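Local coordinates for protein lovastatin nonaketide synthase, polyketide synthase component (Aspergillus terreus, PDB 7CPX) that builds the dihydromonacolin L nonaketide of lovastatin biosynthesis from nine malonyl-CoA units, working as a homodimer with the partner protein lovC, at residues 1526-1538 / 1581-1595. The protein carries 2 engineered substitutions. Residues are numbered along the deposited sequence; the frame is centred on the assembly and turned at random.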
ATOM      1  N   ASP A1526      32.217 -55.829  50.992  1.00168.43           N
ATOM      2  CA  ASP A1526      31.233 -55.812  52.069  1.00168.43           C
ATOM      3  C   ASP A1526      29.917 -56.432  51.609  1.00168.43           C
ATOM      4  O   ASP A1526      28.833 -55.944  51.937  1.00168.43           O
ATOM      5  CB  ASP A1526      31.009 -54.388  52.565  1.00168.43           C
ATOM      6  CG  ASP A1526      32.307 -53.632  52.772  1.00168.43           C
ATOM      7  OD1 ASP A1526      32.972 -53.307  51.767  1.00168.43           O
ATOM      8  OD2 ASP A1526      32.662 -53.363  53.939  1.00168.43           O
ATOM      9  N   LEU A1527      30.011 -57.514  50.832  1.00167.90           N
ATOM     10  CA  LEU A1527      28.838 -58.132  50.218  1.00167.90           C
ATOM     11  C   LEU A1527      27.663 -58.235  51.184  1.00167.90           C
ATOM     12  O   LEU A1527      26.554 -57.778  50.883  1.00167.90           O
ATOM     13  CB  LEU A1527      29.215 -59.519  49.691  1.00167.90           C
ATOM     14  CG  LEU A1527      28.088 -60.338  49.056  1.00167.90           C
ATOM     15  CD1 LEU A1527      27.468 -59.585  47.892  1.00167.90           C
ATOM     16  CD2 LEU A1527      28.606 -61.693  48.601  1.00167.90           C
ATOM     17  N   GLU A1528      27.887 -58.832  52.354  1.00164.19           N
ATOM     18  CA  GLU A1528      26.800 -58.981  53.316  1.00164.19           C
ATOM     19  C   GLU A1528      26.273 -57.623  53.761  1.00164.19           C
ATOM     20  O   GLU A1528      25.056 -57.414  53.838  1.00164.19           O
ATOM     21  CB  GLU A1528      27.272 -59.795  54.519  1.00164.19           C
ATOM     22  CG  GLU A1528      27.881 -61.138  54.151  1.00164.19           C
ATOM     23  CD  GLU A1528      28.104 -62.029  55.357  1.00164.19           C
ATOM     24  OE1 GLU A1528      27.822 -61.583  56.489  1.00164.19           O
ATOM     25  OE2 GLU A1528      28.559 -63.177  55.172  1.00164.19           O
ATOM     26  N   LYS A1529      27.173 -56.679  54.044  1.00163.04           N
ATOM     27  CA  LYS A1529      26.734 -55.360  54.486  1.00163.04           C
ATOM     28  C   LYS A1529      26.055 -54.598  53.354  1.00163.04           C
ATOM     29  O   LYS A1529      25.100 -53.851  53.589  1.00163.04           O
ATOM     30  CB  LYS A1529      27.918 -54.570  55.036  1.00163.04           C
ATOM     31  CG  LYS A1529      28.638 -55.270  56.177  1.00163.04           C
ATOM     32  CD  LYS A1529      29.544 -54.322  56.947  1.00163.04           C
ATOM     33  CE  LYS A1529      30.664 -53.775  56.077  1.00163.04           C
ATOM     34  NZ  LYS A1529      31.602 -52.918  56.852  1.00163.04           N
ATOM     35  N   THR A1530      26.528 -54.772  52.119  1.00164.03           N
ATOM     36  CA  THR A1530      25.870 -54.124  50.988  1.00164.03           C
ATOM     37  C   THR A1530      24.454 -54.656  50.803  1.00164.03           C
ATOM     38  O   THR A1530      23.521 -53.891  50.526  1.00164.03           O
ATOM     39  CB  THR A1530      26.689 -54.329  49.713  1.00164.03           C
ATOM     40  OG1 THR A1530      26.721 -55.721  49.381  1.00164.03           O
ATOM     41  CG2 THR A1530      28.112 -53.823  49.901  1.00164.03           C
ATOM     42  N   MET A1531      24.272 -55.968  50.955  1.00161.38           N
ATOM     43  CA  MET A1531      22.935 -56.541  50.840  1.00161.38           C
ATOM     44  C   MET A1531      22.050 -56.104  52.002  1.00161.38           C
ATOM     45  O   MET A1531      20.844 -55.894  51.830  1.00161.38           O
ATOM     46  CB  MET A1531      23.032 -58.063  50.761  1.00161.38           C
ATOM     47  CG  MET A1531      23.822 -58.549  49.551  1.00161.38           C
ATOM     48  SD  MET A1531      24.294 -60.286  49.638  1.00161.38           S
ATOM     49  CE  MET A1531      22.704 -61.080  49.444  1.00161.38           C
ATOM     50  N   ALA A1532      22.633 -55.951  53.194  1.00158.44           N
ATOM     51  CA  ALA A1532      21.879 -55.398  54.313  1.00158.44           C
ATOM     52  C   ALA A1532      21.440 -53.969  54.019  1.00158.44           C
ATOM     53  O   ALA A1532      20.327 -53.566  54.369  1.00158.44           O
ATOM     54  CB  ALA A1532      22.718 -55.452  55.589  1.00158.44           C
ATOM     55  N   HIS A1533      22.310 -53.187  53.381  1.00157.28           N
ATOM     56  CA  HIS A1533      21.940 -51.840  52.958  1.00157.28           C
ATOM     57  C   HIS A1533      20.780 -51.881  51.970  1.00157.28           C
ATOM     58  O   HIS A1533      19.820 -51.103  52.075  1.00157.28           O
ATOM     59  CB  HIS A1533      23.153 -51.154  52.331  1.00157.28           C
ATOM     60  CG  HIS A1533      24.291 -50.954  53.283  1.00157.28           C
ATOM     61  ND1 HIS A1533      25.594 -50.798  52.863  1.00157.28           N
ATOM     62  CD2 HIS A1533      24.321 -50.885  54.635  1.00157.28           C
ATOM     63  CE1 HIS A1533      26.379 -50.643  53.915  1.00157.28           C
ATOM     64  NE2 HIS A1533      25.630 -50.690  55.002  1.00157.28           N
ATOM     65  N   ALA A1534      20.857 -52.790  50.998  1.00154.61           N
ATOM     66  CA  ALA A1534      19.769 -52.943  50.040  1.00154.61           C
ATOM     67  C   ALA A1534      18.463 -53.264  50.754  1.00154.61           C
ATOM     68  O   ALA A1534      17.406 -52.726  50.407  1.00154.61           O
ATOM     69  CB  ALA A1534      20.111 -54.036  49.029  1.00154.61           C
ATOM     70  N   ARG A1535      18.520 -54.142  51.758  1.00151.65           N
ATOM     71  CA  ARG A1535      17.338 -54.401  52.576  1.00151.65           C
ATOM     72  C   ARG A1535      16.858 -53.127  53.252  1.00151.65           C
ATOM     73  O   ARG A1535      15.653 -52.849  53.292  1.00151.65           O
ATOM     74  CB  ARG A1535      17.649 -55.462  53.632  1.00151.65           C
ATOM     75  CG  ARG A1535      16.460 -55.859  54.493  1.00151.65           C
ATOM     76  CD  ARG A1535      15.300 -56.361  53.651  1.00151.65           C
ATOM     77  NE  ARG A1535      14.235 -56.931  54.467  1.00151.65           N
ATOM     78  CZ  ARG A1535      13.273 -56.228  55.046  1.00151.65           C
ATOM     79  NH1 ARG A1535      13.213 -54.910  54.934  1.00151.65           N
ATOM     80  NH2 ARG A1535      12.347 -56.860  55.760  1.00151.65           N
ATOM     81  N   SER A1536      17.791 -52.343  53.794  1.00152.37           N
ATOM     82  CA  SER A1536      17.423 -51.106  54.468  1.00152.37           C
ATOM     83  C   SER A1536      16.640 -50.186  53.544  1.00152.37           C
ATOM     84  O   SER A1536      15.682 -49.538  53.980  1.00152.37           O
ATOM     85  CB  SER A1536      18.675 -50.396  54.984  1.00152.37           C
ATOM     86  OG  SER A1536      19.397 -51.224  55.878  1.00152.37           O
ATOM     87  N   LEU A1537      17.028 -50.115  52.271  1.00152.64           N
ATOM     88  CA  LEU A1537      16.294 -49.288  51.321  1.00152.64           C
ATOM     89  C   LEU A1537      15.021 -49.943  50.805  1.00152.64           C
ATOM     90  O   LEU A1537      14.096 -49.229  50.401  1.00152.64           O
ATOM     91  CB  LEU A1537      17.180 -48.920  50.127  1.00152.64           C
ATOM     92  CG  LEU A1537      18.205 -47.803  50.343  1.00152.64           C
ATOM     93  CD1 LEU A1537      18.818 -47.393  49.013  1.00152.64           C
ATOM     94  CD2 LEU A1537      17.592 -46.597  51.044  1.00152.64           C
ATOM     95  N   LEU A1538      14.945 -51.270  50.805  1.00150.89           N
ATOM     96  CA  LEU A1538      13.770 -51.955  50.288  1.00150.89           C
ATOM     97  C   LEU A1538      12.636 -51.937  51.301  1.00150.89           C
ATOM     98  O   LEU A1538      12.850 -52.111  52.504  1.00150.89           O
ATOM     99  CB  LEU A1538      14.103 -53.401  49.924  1.00150.89           C
ATOM    100  CG  LEU A1538      14.844 -53.626  48.607  1.00150.89           C
ATOM    101  CD1 LEU A1538      15.180 -55.094  48.449  1.00150.89           C
ATOM    102  CD2 LEU A1538      14.020 -53.141  47.427  1.00150.89           C
ATOM    103  N   VAL A1581      29.961 -66.554  44.260  1.00171.62           N
ATOM    104  CA  VAL A1581      29.019 -67.136  45.207  1.00171.62           C
ATOM    105  C   VAL A1581      28.052 -68.052  44.472  1.00171.62           C
ATOM    106  O   VAL A1581      27.365 -67.628  43.537  1.00171.62           O
ATOM    107  CB  VAL A1581      28.269 -66.029  45.971  1.00171.62           C
ATOM    108  CG1 VAL A1581      27.305 -66.627  46.973  1.00171.62           C
ATOM    109  CG2 VAL A1581      29.255 -65.102  46.669  1.00171.62           C
ATOM    110  N   SER A1582      28.007 -69.318  44.879  1.00171.33           N
ATOM    111  CA  SER A1582      27.011 -70.235  44.347  1.00171.33           C
ATOM    112  C   SER A1582      25.621 -69.791  44.781  1.00171.33           C
ATOM    113  O   SER A1582      25.450 -69.137  45.814  1.00171.33           O
ATOM    114  CB  SER A1582      27.284 -71.658  44.829  1.00171.33           C
ATOM    115  OG  SER A1582      27.292 -71.719  46.245  1.00171.33           O
ATOM    116  N   PHE A1583      24.613 -70.146  43.981  1.00168.51           N
ATOM    117  CA  PHE A1583      23.256 -69.745  44.329  1.00168.51           C
ATOM    118  C   PHE A1583      22.859 -70.257  45.708  1.00168.51           C
ATOM    119  O   PHE A1583      22.021 -69.637  46.368  1.00168.51           O
ATOM    120  CB  PHE A1583      22.258 -70.224  43.267  1.00168.51           C
ATOM    121  CG  PHE A1583      22.035 -71.710  43.251  1.00168.51           C
ATOM    122  CD1 PHE A1583      21.140 -72.304  44.126  1.00168.51           C
ATOM    123  CD2 PHE A1583      22.701 -72.510  42.340  1.00168.51           C
ATOM    124  CE1 PHE A1583      20.930 -73.669  44.104  1.00168.51           C
ATOM    125  CE2 PHE A1583      22.494 -73.874  42.313  1.00168.51           C
ATOM    126  CZ  PHE A1583      21.607 -74.455  43.195  1.00168.51           C
ATOM    127  N   ASP A1584      23.456 -71.361  46.164  1.00169.09           N
ATOM    128  CA  ASP A1584      23.205 -71.834  47.522  1.00169.09           C
ATOM    129  C   ASP A1584      23.818 -70.891  48.553  1.00169.09           C
ATOM    130  O   ASP A1584      23.158 -70.497  49.523  1.00169.09           O
ATOM    131  CB  ASP A1584      23.762 -73.247  47.688  1.00169.09           C
ATOM    132  CG  ASP A1584      23.235 -74.208  46.641  1.00169.09           C
ATOM    133  OD1 ASP A1584      23.621 -74.071  45.462  1.00169.09           O
ATOM    134  OD2 ASP A1584      22.438 -75.100  46.998  1.00169.09           O
ATOM    135  N   ARG A1585      25.085 -70.516  48.362  1.00170.09           N
ATOM    136  CA  ARG A1585      25.696 -69.555  49.273  1.00170.09           C
ATOM    137  C   ARG A1585      25.095 -68.169  49.090  1.00170.09           C
ATOM    138  O   ARG A1585      25.010 -67.398  50.054  1.00170.09           O
ATOM    139  CB  ARG A1585      27.210 -69.516  49.071  1.00170.09           C
ATOM    140  CG  ARG A1585      27.923 -68.565  50.024  1.00170.09           C
ATOM    141  CD  ARG A1585      29.419 -68.824  50.072  1.00170.09           C
ATOM    142  NE  ARG A1585      30.073 -68.031  51.108  1.00170.09           N
ATOM    143  CZ  ARG A1585      30.615 -66.834  50.919  1.00170.09           C
ATOM    144  NH1 ARG A1585      30.613 -66.252  49.730  1.00170.09           N
ATOM    145  NH2 ARG A1585      31.172 -66.205  51.949  1.00170.09           N
ATOM    146  N   TRP A1586      24.673 -67.836  47.868  1.00165.72           N
ATOM    147  CA  TRP A1586      23.879 -66.629  47.674  1.00165.72           C
ATOM    148  C   TRP A1586      22.649 -66.661  48.563  1.00165.72           C
ATOM    149  O   TRP A1586      22.333 -65.681  49.239  1.00165.72           O
ATOM    150  CB  TRP A1586      23.458 -66.490  46.212  1.00165.72           C
ATOM    151  CG  TRP A1586      24.384 -65.685  45.364  1.00165.72           C
ATOM    152  CD1 TRP A1586      25.095 -66.124  44.289  1.00165.72           C
ATOM    153  CD2 TRP A1586      24.693 -64.294  45.510  1.00165.72           C
ATOM    154  NE1 TRP A1586      25.831 -65.095  43.756  1.00165.72           N
ATOM    155  CE2 TRP A1586      25.603 -63.960  44.487  1.00165.72           C
ATOM    156  CE3 TRP A1586      24.291 -63.298  46.406  1.00165.72           C
ATOM    157  CZ2 TRP A1586      26.119 -62.676  44.338  1.00165.72           C
ATOM    158  CZ3 TRP A1586      24.804 -62.023  46.254  1.00165.72           C
ATOM    159  CH2 TRP A1586      25.709 -61.724  45.228  1.00165.72           C
ATOM    160  N   ASP A1587      21.940 -67.791  48.572  1.00163.40           N
ATOM    161  CA  ASP A1587      20.748 -67.916  49.401  1.00163.40           C
ATOM    162  C   ASP A1587      21.091 -67.772  50.876  1.00163.40           C
ATOM    163  O   ASP A1587      20.377 -67.098  51.624  1.00163.40           O
ATOM    164  CB  ASP A1587      20.074 -69.264  49.137  1.00163.40           C
ATOM    165  CG  ASP A1587      18.794 -69.439  49.925  1.00163.40           C
ATOM    166  OD1 ASP A1587      17.781 -68.810  49.558  1.00163.40           O
ATOM    167  OD2 ASP A1587      18.803 -70.208  50.908  1.00163.40           O
ATOM    168  N   ALA A1588      22.183 -68.400  51.312  1.00164.45           N
ATOM    169  CA  ALA A1588      22.566 -68.320  52.719  1.00164.45           C
ATOM    170  C   ALA A1588      22.851 -66.879  53.129  1.00164.45           C
ATOM    171  O   ALA A1588      22.280 -66.370  54.104  1.00164.45           O
ATOM    172  CB  ALA A1588      23.788 -69.202  52.979  1.00164.45           C
ATOM    173  N   ILE A1589      23.719 -66.197  52.380  1.00164.87           N
ATOM    174  CA  ILE A1589      24.056 -64.813  52.704  1.00164.87           C
ATOM    175  C   ILE A1589      22.814 -63.937  52.627  1.00164.87           C
ATOM    176  O   ILE A1589      22.576 -63.085  53.491  1.00164.87           O
ATOM    177  CB  ILE A1589      25.159 -64.298  51.761  1.00164.87           C
ATOM    178  CG1 ILE A1589      26.450 -65.092  51.958  1.00164.87           C
ATOM    179  CG2 ILE A1589      25.397 -62.815  51.998  1.00164.87           C
ATOM    180  CD1 ILE A1589      27.436 -64.946  50.817  1.00164.87           C
ATOM    181  N   LEU A1590      22.006 -64.140  51.589  1.00159.74           N
ATOM    182  CA  LEU A1590      20.838 -63.308  51.346  1.00159.74           C
ATOM    183  C   LEU A1590      19.814 -63.454  52.465  1.00159.74           C
ATOM    184  O   LEU A1590      19.195 -62.470  52.882  1.00159.74           O
ATOM    185  CB  LEU A1590      20.259 -63.696  49.983  1.00159.74           C
ATOM    186  CG  LEU A1590      19.168 -62.901  49.276  1.00159.74           C
ATOM    187  CD1 LEU A1590      17.821 -63.483  49.630  1.00159.74           C
ATOM    188  CD2 LEU A1590      19.238 -61.423  49.597  1.00159.74           C
ATOM    189  N   LYS A1591      19.624 -64.677  52.965  1.00158.95           N
ATOM    190  CA  LYS A1591      18.783 -64.876  54.138  1.00158.95           C
ATOM    191  C   LYS A1591      19.392 -64.219  55.369  1.00158.95           C
ATOM    192  O   LYS A1591      18.677 -63.606  56.170  1.00158.95           O
ATOM    193  CB  LYS A1591      18.572 -66.369  54.382  1.00158.95           C
ATOM    194  CG  LYS A1591      17.718 -67.055  53.332  1.00158.95           C
ATOM    195  CD  LYS A1591      17.757 -68.566  53.492  1.00158.95           C
ATOM    196  CE  LYS A1591      16.698 -69.247  52.640  1.00158.95           C
ATOM    197  NZ  LYS A1591      16.879 -70.724  52.602  1.00158.95           N
ATOM    198  N   ARG A1592      20.713 -64.333  55.536  1.00161.86           N
ATOM    199  CA  ARG A1592      21.351 -63.761  56.718  1.00161.86           C
ATOM    200  C   ARG A1592      21.191 -62.246  56.760  1.00161.86           C
ATOM    201  O   ARG A1592      21.099 -61.655  57.842  1.00161.86           O
ATOM    202  CB  ARG A1592      22.831 -64.137  56.758  1.00161.86           C
ATOM    203  CG  ARG A1592      23.103 -65.522  57.316  1.00161.86           C
ATOM    204  CD  ARG A1592      24.553 -65.667  57.746  1.00161.86           C
ATOM    205  NE  ARG A1592      25.477 -65.527  56.627  1.00161.86           N
ATOM    206  CZ  ARG A1592      25.867 -66.523  55.844  1.00161.86           C
ATOM    207  NH1 ARG A1592      25.422 -67.757  56.020  1.00161.86           N
ATOM    208  NH2 ARG A1592      26.726 -66.276  54.859  1.00161.86           N
ATOM    209  N   VAL A1593      21.150 -61.601  55.597  1.00160.34           N
ATOM    210  CA  VAL A1593      21.114 -60.143  55.534  1.00160.34           C
ATOM    211  C   VAL A1593      19.670 -59.659  55.462  1.00160.34           C
ATOM    212  O   VAL A1593      19.411 -58.497  55.129  1.00160.34           O
ATOM    213  CB  VAL A1593      21.935 -59.612  54.345  1.00160.34           C
ATOM    214  CG1 VAL A1593      23.389 -60.047  54.466  1.00160.34           C
ATOM    215  CG2 VAL A1593      21.340 -60.073  53.025  1.00160.34           C
ATOM    216  N   GLY A1594      18.721 -60.542  55.769  1.00156.41           N
ATOM    217  CA  GLY A1594      17.337 -60.134  55.918  1.00156.41           C
ATOM    218  C   GLY A1594      16.524 -60.147  54.639  1.00156.41           C
ATOM    219  O   GLY A1594      15.946 -59.126  54.259  1.00156.41           O
ATOM    220  N   PHE A1595      16.470 -61.294  53.965  1.00154.62           N
ATOM    221  CA  PHE A1595      15.656 -61.457  52.770  1.00154.62           C
ATOM    222  C   PHE A1595      14.982 -62.825  52.815  1.00154.62           C
ATOM    223  O   PHE A1595      15.140 -63.588  53.772  1.00154.62           O
ATOM    224  CB  PHE A1595      16.492 -61.312  51.497  1.00154.62           C
ATOM    225  CG  PHE A1595      16.934 -59.910  51.206  1.00154.62           C
ATOM    226  CD1 PHE A1595      18.054 -59.383  51.818  1.00154.62           C
ATOM    227  CD2 PHE A1595      16.249 -59.131  50.292  1.00154.62           C
ATOM    228  CE1 PHE A1595      18.477 -58.105  51.536  1.00154.62           C
ATOM    229  CE2 PHE A1595      16.663 -57.848  50.010  1.00154.62           C
ATOM    230  CZ  PHE A1595      17.778 -57.332  50.634  1.00154.62           C
TER
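M1531 reaches from helix 1527-1537 into helix 1583-1592, and its atoms meet a new neighbour at almost every step. Its CB lies against V1593, 3.5 Å from CG2. With CG set anti to the carbonyl carbon and the next torsion extended, SD is carried onward to I1589, 3.6 Å from CG2, and to the edge of the W1586 ring beside CZ3, a Met-aromatic contact. A bend at chi3 then turns CE onto L1590, where it packs against CA, CB and CD2. One turn earlier, L1527 spreads its two methyls: CD1 goes to W1586 CH2, while CD2 meets V1581 CG2 tip to tip and also touches I1589 CD1. On the outer flank the side chain of E1528 crosses that of I1589 at about a right angle, CG on CG2, and its OE2 makes a long salt bridge, 3.6 Å, to R1592 NH2.

Past the end of helix 1583-1592 the chain runs on alongside R1535. CB and CD of this arginine pack on F1595, CD lying over one ring face 4.1 Å from the centroid as a CH-pi contact. The bend at chi2 (57°) helps bring NE to G1594 O at 2.8 Å, a weak bond because the N-H points poorly at it (122°). NH2 continues to the carbonyl of I1620. At its edge the F1595 ring takes L1538 CD1, 3.5 Å from CE2.

The axes approach to 9.4 Å and cross at -55°. M1544 of strand 1542-1547 touches A1534, L1538 and F1595, while I1546 touches W1586, so both helices pack onto the central sheet, an arrangement consistent with the Rossmann-like fold of the methyltransferase domain.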